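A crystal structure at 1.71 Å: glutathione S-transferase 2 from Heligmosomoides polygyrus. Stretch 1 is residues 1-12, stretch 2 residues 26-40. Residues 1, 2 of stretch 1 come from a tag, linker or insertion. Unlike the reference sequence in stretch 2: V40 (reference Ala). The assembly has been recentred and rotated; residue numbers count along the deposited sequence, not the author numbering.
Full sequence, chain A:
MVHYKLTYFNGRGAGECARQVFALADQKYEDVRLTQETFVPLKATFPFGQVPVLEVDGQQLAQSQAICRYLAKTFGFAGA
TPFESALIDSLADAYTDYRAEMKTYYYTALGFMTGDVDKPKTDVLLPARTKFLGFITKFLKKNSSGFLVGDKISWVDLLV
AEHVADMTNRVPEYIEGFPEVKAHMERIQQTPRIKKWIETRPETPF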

# COMPACT_ATOMS: atom_id res chain seq x y z
N MET A 1 -29.44 -0.42 -6.68
CA MET A 1 -28.17 -1.22 -6.57
C MET A 1 -26.94 -0.36 -6.46
O MET A 1 -26.84 0.71 -7.08
CB MET A 1 -28.02 -2.13 -7.79
CG MET A 1 -29.30 -2.90 -8.20
SD MET A 1 -29.12 -4.56 -7.52
CE MET A 1 -30.76 -5.22 -7.74
N VAL A 2 -25.95 -0.88 -5.72
CA VAL A 2 -24.65 -0.19 -5.59
C VAL A 2 -24.07 0.09 -6.98
O VAL A 2 -24.07 -0.78 -7.85
CB VAL A 2 -23.59 -1.02 -4.87
CG1 VAL A 2 -22.34 -0.15 -4.64
CG2 VAL A 2 -24.05 -1.51 -3.57
N HIS A 3 -23.60 1.30 -7.18
CA HIS A 3 -23.09 1.69 -8.46
C HIS A 3 -21.58 1.90 -8.37
O HIS A 3 -21.08 2.61 -7.49
CB HIS A 3 -23.74 2.95 -8.88
CG HIS A 3 -23.13 3.51 -10.12
ND1 HIS A 3 -23.39 3.00 -11.37
CD2 HIS A 3 -22.17 4.44 -10.28
CE1 HIS A 3 -22.66 3.64 -12.26
NE2 HIS A 3 -21.91 4.52 -11.62
N TYR A 4 -20.84 1.22 -9.24
CA TYR A 4 -19.38 1.31 -9.28
C TYR A 4 -18.94 1.89 -10.62
O TYR A 4 -19.45 1.50 -11.68
CB TYR A 4 -18.71 -0.06 -9.17
CG TYR A 4 -18.95 -0.74 -7.86
CD1 TYR A 4 -18.19 -0.40 -6.76
CD2 TYR A 4 -19.87 -1.72 -7.73
CE1 TYR A 4 -18.39 -0.97 -5.51
CE2 TYR A 4 -20.10 -2.33 -6.50
CZ TYR A 4 -19.34 -1.95 -5.38
OH TYR A 4 -19.52 -2.58 -4.15
N LYS A 5 -18.05 2.87 -10.57
CA LYS A 5 -17.48 3.41 -11.77
C LYS A 5 -15.99 3.40 -11.56
O LYS A 5 -15.50 3.92 -10.55
CB LYS A 5 -17.95 4.84 -12.01
CG LYS A 5 -17.26 5.50 -13.21
CD LYS A 5 -17.80 6.85 -13.59
CE LYS A 5 -17.51 8.00 -12.71
NZ LYS A 5 -18.12 9.26 -13.41
N LEU A 6 -15.27 2.84 -12.49
CA LEU A 6 -13.79 2.84 -12.43
C LEU A 6 -13.30 3.74 -13.60
O LEU A 6 -13.68 3.51 -14.76
CB LEU A 6 -13.26 1.46 -12.64
CG LEU A 6 -11.71 1.36 -12.46
CD1 LEU A 6 -11.19 1.64 -11.07
CD2 LEU A 6 -11.21 -0.04 -12.99
N THR A 7 -12.49 4.75 -13.29
CA THR A 7 -11.96 5.66 -14.32
C THR A 7 -10.41 5.43 -14.37
O THR A 7 -9.71 5.48 -13.33
CB THR A 7 -12.30 7.11 -13.97
OG1 THR A 7 -13.75 7.30 -14.03
CG2 THR A 7 -11.73 8.02 -15.03
N TYR A 8 -9.92 5.21 -15.59
CA TYR A 8 -8.52 4.95 -15.82
C TYR A 8 -8.25 5.27 -17.30
O TYR A 8 -9.11 5.72 -18.00
CB TYR A 8 -8.13 3.53 -15.41
CG TYR A 8 -6.64 3.28 -15.46
CD1 TYR A 8 -5.77 4.04 -14.71
CD2 TYR A 8 -6.11 2.31 -16.29
CE1 TYR A 8 -4.42 3.82 -14.78
CE2 TYR A 8 -4.79 2.11 -16.38
CZ TYR A 8 -3.92 2.88 -15.59
OH TYR A 8 -2.55 2.69 -15.65
N PHE A 9 -7.02 5.06 -17.75
CA PHE A 9 -6.70 5.13 -19.14
C PHE A 9 -7.11 3.87 -19.87
O PHE A 9 -7.57 2.87 -19.25
CB PHE A 9 -5.20 5.36 -19.27
CG PHE A 9 -4.79 6.69 -18.74
CD1 PHE A 9 -5.27 7.85 -19.33
CD2 PHE A 9 -3.92 6.80 -17.68
CE1 PHE A 9 -4.92 9.09 -18.85
CE2 PHE A 9 -3.55 8.07 -17.23
CZ PHE A 9 -4.06 9.18 -17.81
N ASN A 10 -7.04 3.93 -21.21
CA ASN A 10 -7.35 2.75 -22.02
C ASN A 10 -6.17 1.82 -22.04
O ASN A 10 -5.43 1.72 -23.00
CB ASN A 10 -7.79 3.06 -23.46
CG ASN A 10 -8.26 1.84 -24.20
OD1 ASN A 10 -8.60 0.85 -23.58
ND2 ASN A 10 -8.27 1.91 -25.53
N GLY A 11 -6.03 1.13 -20.94
CA GLY A 11 -5.07 0.09 -20.78
C GLY A 11 -5.27 -0.68 -19.52
O GLY A 11 -6.09 -0.35 -18.70
N ARG A 12 -4.47 -1.73 -19.39
CA ARG A 12 -4.50 -2.60 -18.21
C ARG A 12 -3.89 -1.78 -17.08
O ARG A 12 -4.61 -1.26 -16.24
CB ARG A 12 -3.74 -3.94 -18.44
CG ARG A 12 -4.34 -4.78 -19.55
CD ARG A 12 -3.62 -6.08 -19.76
NE ARG A 12 -2.19 -5.86 -20.05
CZ ARG A 12 -1.74 -5.49 -21.23
NH1 ARG A 12 -2.59 -5.40 -22.23
NH2 ARG A 12 -0.45 -5.32 -21.46
N ASP A 26 -18.18 -11.09 -10.20
CA ASP A 26 -19.32 -10.95 -11.13
C ASP A 26 -20.10 -9.68 -10.81
O ASP A 26 -21.34 -9.61 -10.82
CB ASP A 26 -20.17 -12.20 -11.07
CG ASP A 26 -21.23 -12.24 -12.09
OD1 ASP A 26 -21.00 -11.74 -13.19
OD2 ASP A 26 -22.32 -12.81 -11.88
N GLN A 27 -19.33 -8.63 -10.61
CA GLN A 27 -19.92 -7.36 -10.30
C GLN A 27 -19.85 -6.44 -11.52
O GLN A 27 -18.77 -6.16 -12.04
CB GLN A 27 -19.20 -6.75 -9.11
CG GLN A 27 -19.65 -5.30 -8.83
CD GLN A 27 -21.04 -5.20 -8.35
OE1 GLN A 27 -21.87 -4.47 -8.96
NE2 GLN A 27 -21.34 -5.90 -7.26
N LYS A 28 -20.99 -5.88 -11.91
CA LYS A 28 -21.03 -4.96 -13.01
C LYS A 28 -20.50 -3.59 -12.55
O LYS A 28 -20.78 -3.15 -11.45
CB LYS A 28 -22.46 -4.88 -13.57
CG LYS A 28 -23.14 -3.57 -13.46
CD LYS A 28 -24.57 -3.63 -13.99
CE LYS A 28 -25.12 -2.34 -14.69
NZ LYS A 28 -26.09 -1.57 -13.81
N TYR A 29 -19.81 -2.90 -13.43
CA TYR A 29 -19.27 -1.56 -13.14
C TYR A 29 -19.11 -0.81 -14.43
O TYR A 29 -19.11 -1.40 -15.48
CB TYR A 29 -17.94 -1.66 -12.41
CG TYR A 29 -16.82 -2.25 -13.26
CD1 TYR A 29 -16.77 -3.65 -13.52
CD2 TYR A 29 -15.82 -1.43 -13.78
CE1 TYR A 29 -15.75 -4.21 -14.31
CE2 TYR A 29 -14.82 -1.96 -14.57
CZ TYR A 29 -14.81 -3.32 -14.88
OH TYR A 29 -13.82 -3.82 -15.67
N GLU A 30 -19.00 0.51 -14.35
CA GLU A 30 -18.77 1.34 -15.50
C GLU A 30 -17.25 1.44 -15.69
O GLU A 30 -16.57 1.95 -14.82
CB GLU A 30 -19.40 2.69 -15.22
CG GLU A 30 -19.64 3.53 -16.40
CD GLU A 30 -20.32 4.87 -16.05
OE1 GLU A 30 -20.26 5.74 -16.92
OE2 GLU A 30 -20.89 5.03 -14.93
N ASP A 31 -16.74 0.91 -16.80
CA ASP A 31 -15.30 0.85 -17.07
C ASP A 31 -15.00 2.05 -17.99
O ASP A 31 -15.18 2.00 -19.22
CB ASP A 31 -14.94 -0.46 -17.76
CG ASP A 31 -13.45 -0.70 -17.86
OD1 ASP A 31 -12.72 -0.13 -17.02
OD2 ASP A 31 -12.97 -1.48 -18.75
N VAL A 32 -14.61 3.15 -17.36
CA VAL A 32 -14.32 4.42 -18.06
C VAL A 32 -12.84 4.51 -18.44
O VAL A 32 -11.97 4.45 -17.58
CB VAL A 32 -14.79 5.66 -17.27
CG1 VAL A 32 -14.45 6.92 -18.03
CG2 VAL A 32 -16.33 5.54 -16.95
N ARG A 33 -12.60 4.63 -19.75
CA ARG A 33 -11.26 4.60 -20.30
C ARG A 33 -11.06 5.92 -21.02
O ARG A 33 -11.56 6.15 -22.13
CB ARG A 33 -11.08 3.43 -21.27
CG ARG A 33 -11.10 2.12 -20.57
CD ARG A 33 -11.21 0.90 -21.50
NE ARG A 33 -11.22 -0.31 -20.74
CZ ARG A 33 -10.21 -1.17 -20.66
NH1 ARG A 33 -9.11 -1.01 -21.40
NH2 ARG A 33 -10.31 -2.23 -19.88
N LEU A 34 -10.32 6.78 -20.35
CA LEU A 34 -10.05 8.11 -20.85
C LEU A 34 -8.91 8.14 -21.83
O LEU A 34 -7.95 7.41 -21.70
CB LEU A 34 -9.71 9.00 -19.66
CG LEU A 34 -10.77 9.15 -18.57
CD1 LEU A 34 -10.27 10.04 -17.52
CD2 LEU A 34 -12.12 9.66 -19.12
N THR A 35 -9.00 9.07 -22.80
CA THR A 35 -7.83 9.46 -23.55
C THR A 35 -7.06 10.51 -22.73
O THR A 35 -7.59 11.11 -21.80
CB THR A 35 -8.23 10.06 -24.90
OG1 THR A 35 -9.07 11.22 -24.69
CG2 THR A 35 -9.14 9.10 -25.72
N GLN A 36 -5.80 10.72 -23.09
CA GLN A 36 -5.00 11.79 -22.47
C GLN A 36 -5.75 13.11 -22.62
O GLN A 36 -5.73 13.95 -21.72
CB GLN A 36 -3.64 11.92 -23.14
CG GLN A 36 -2.43 12.06 -22.20
CD GLN A 36 -2.71 12.80 -20.89
OE1 GLN A 36 -2.33 12.34 -19.82
NE2 GLN A 36 -3.33 13.97 -20.98
N GLU A 37 -6.40 13.28 -23.76
CA GLU A 37 -7.08 14.51 -24.07
C GLU A 37 -8.31 14.71 -23.18
O GLU A 37 -8.59 15.84 -22.75
CB GLU A 37 -7.46 14.55 -25.56
CG GLU A 37 -6.28 14.75 -26.51
CD GLU A 37 -5.41 13.51 -26.75
OE1 GLU A 37 -5.80 12.37 -26.38
OE2 GLU A 37 -4.31 13.71 -27.33
N THR A 38 -9.05 13.65 -22.88
CA THR A 38 -10.20 13.84 -22.00
C THR A 38 -9.79 13.85 -20.54
O THR A 38 -10.50 14.40 -19.70
CB THR A 38 -11.31 12.81 -22.23
OG1 THR A 38 -12.38 13.03 -21.30
CG2 THR A 38 -10.83 11.45 -21.91
N PHE A 39 -8.64 13.25 -20.24
CA PHE A 39 -8.10 13.25 -18.86
C PHE A 39 -7.74 14.66 -18.39
O PHE A 39 -8.00 15.01 -17.23
CB PHE A 39 -6.85 12.39 -18.79
CG PHE A 39 -6.09 12.51 -17.48
CD1 PHE A 39 -6.48 11.79 -16.37
CD2 PHE A 39 -5.01 13.37 -17.36
CE1 PHE A 39 -5.78 11.91 -15.17
CE2 PHE A 39 -4.34 13.47 -16.18
CZ PHE A 39 -4.75 12.72 -15.07
N VAL A 40 -7.14 15.45 -19.28
CA VAL A 40 -6.59 16.78 -18.92
C VAL A 40 -7.55 17.69 -18.13
O VAL A 40 -7.20 18.14 -17.03
CB VAL A 40 -6.06 17.53 -20.14
CG1 VAL A 40 -5.43 18.86 -19.69
CG2 VAL A 40 -5.04 16.70 -20.87
O HOH W 1 -24.73 -1.26 -10.78
O HOH W 2 -22.16 -0.73 -10.95

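The two stretches lie side by side as parallel strands, and the three residues with the most surface covered by the other stretch are F9, Y4 and R33. Y4 lies at the start of the pairing, and F9 and R33 towards its far end.

The pairing itself is a regular ladder in which L6, Y8, E30 and V32 each use both amide and carbonyl, while Y4 and L34 at the ends use one. E30 N donates to Y4 O (2.9 Å) and L6 N to E30 O (2.8 Å); V32 N then donates to L6 O (2.8 Å), Y8 N to V32 O (3.0 Å) and L34 N to Y8 O (2.8 Å). Between these rungs, CA-H groups approach the same carbonyls, as where R33 CA lies 3.3 Å from Y8 O. Side chains alternate across the sheet: K5, T7, E30 and V32 share one face, with K5 CG 3.9 Å from V32 CG2, while L6, Y8, D31 and R33 share the other.

Y4 is at the start of the ladder. Its CB packs 3.7 Å from Y29 CB, and its ring reaches back along the second stretch, where CE2 comes within 3.5 Å of Q27 CD and the ring edge meets K28 O. A large aromatic suits this buried position, because it covers neighbouring side chain and backbone while its own carbonyl remains in the ladder. A water continues the link, accepting from Y4 N at 2.9 Å and donating to K28 O at 2.8 Å.

R33 works through charge and reach. Its extended chain carries the guanidinium to N10, where NH1 donates to OD1 at 2.9 Å, near the plane of the guanidinium, a direction well suited to its N-H groups. The same group is held within its own stretch by D31: R33 NE lies 2.9 Å from D31 OD2 in a salt bridge, and R33 NH2 also donates to that oxygen at 3.0 Å. One planar cation thus joins a carboxylate on its own strand to the amide side chain of N10 in the loop that follows the other strand.

F9 covers the most surface. Its CA-to-CB bond points away from the second stretch, yet the end of the side chain comes nearer, and the ring edge faces L34 O, with CD1 3.6 Å away. Farther out, F9 CE1 packs 3.8 Å from F39 CB; the two rings are oblique, their planes at 50°. The flat, apolar ring can therefore bridge strand and helix. That helix begins after T35, whose OG1 caps it by accepting from T38 N at 3.0 Å.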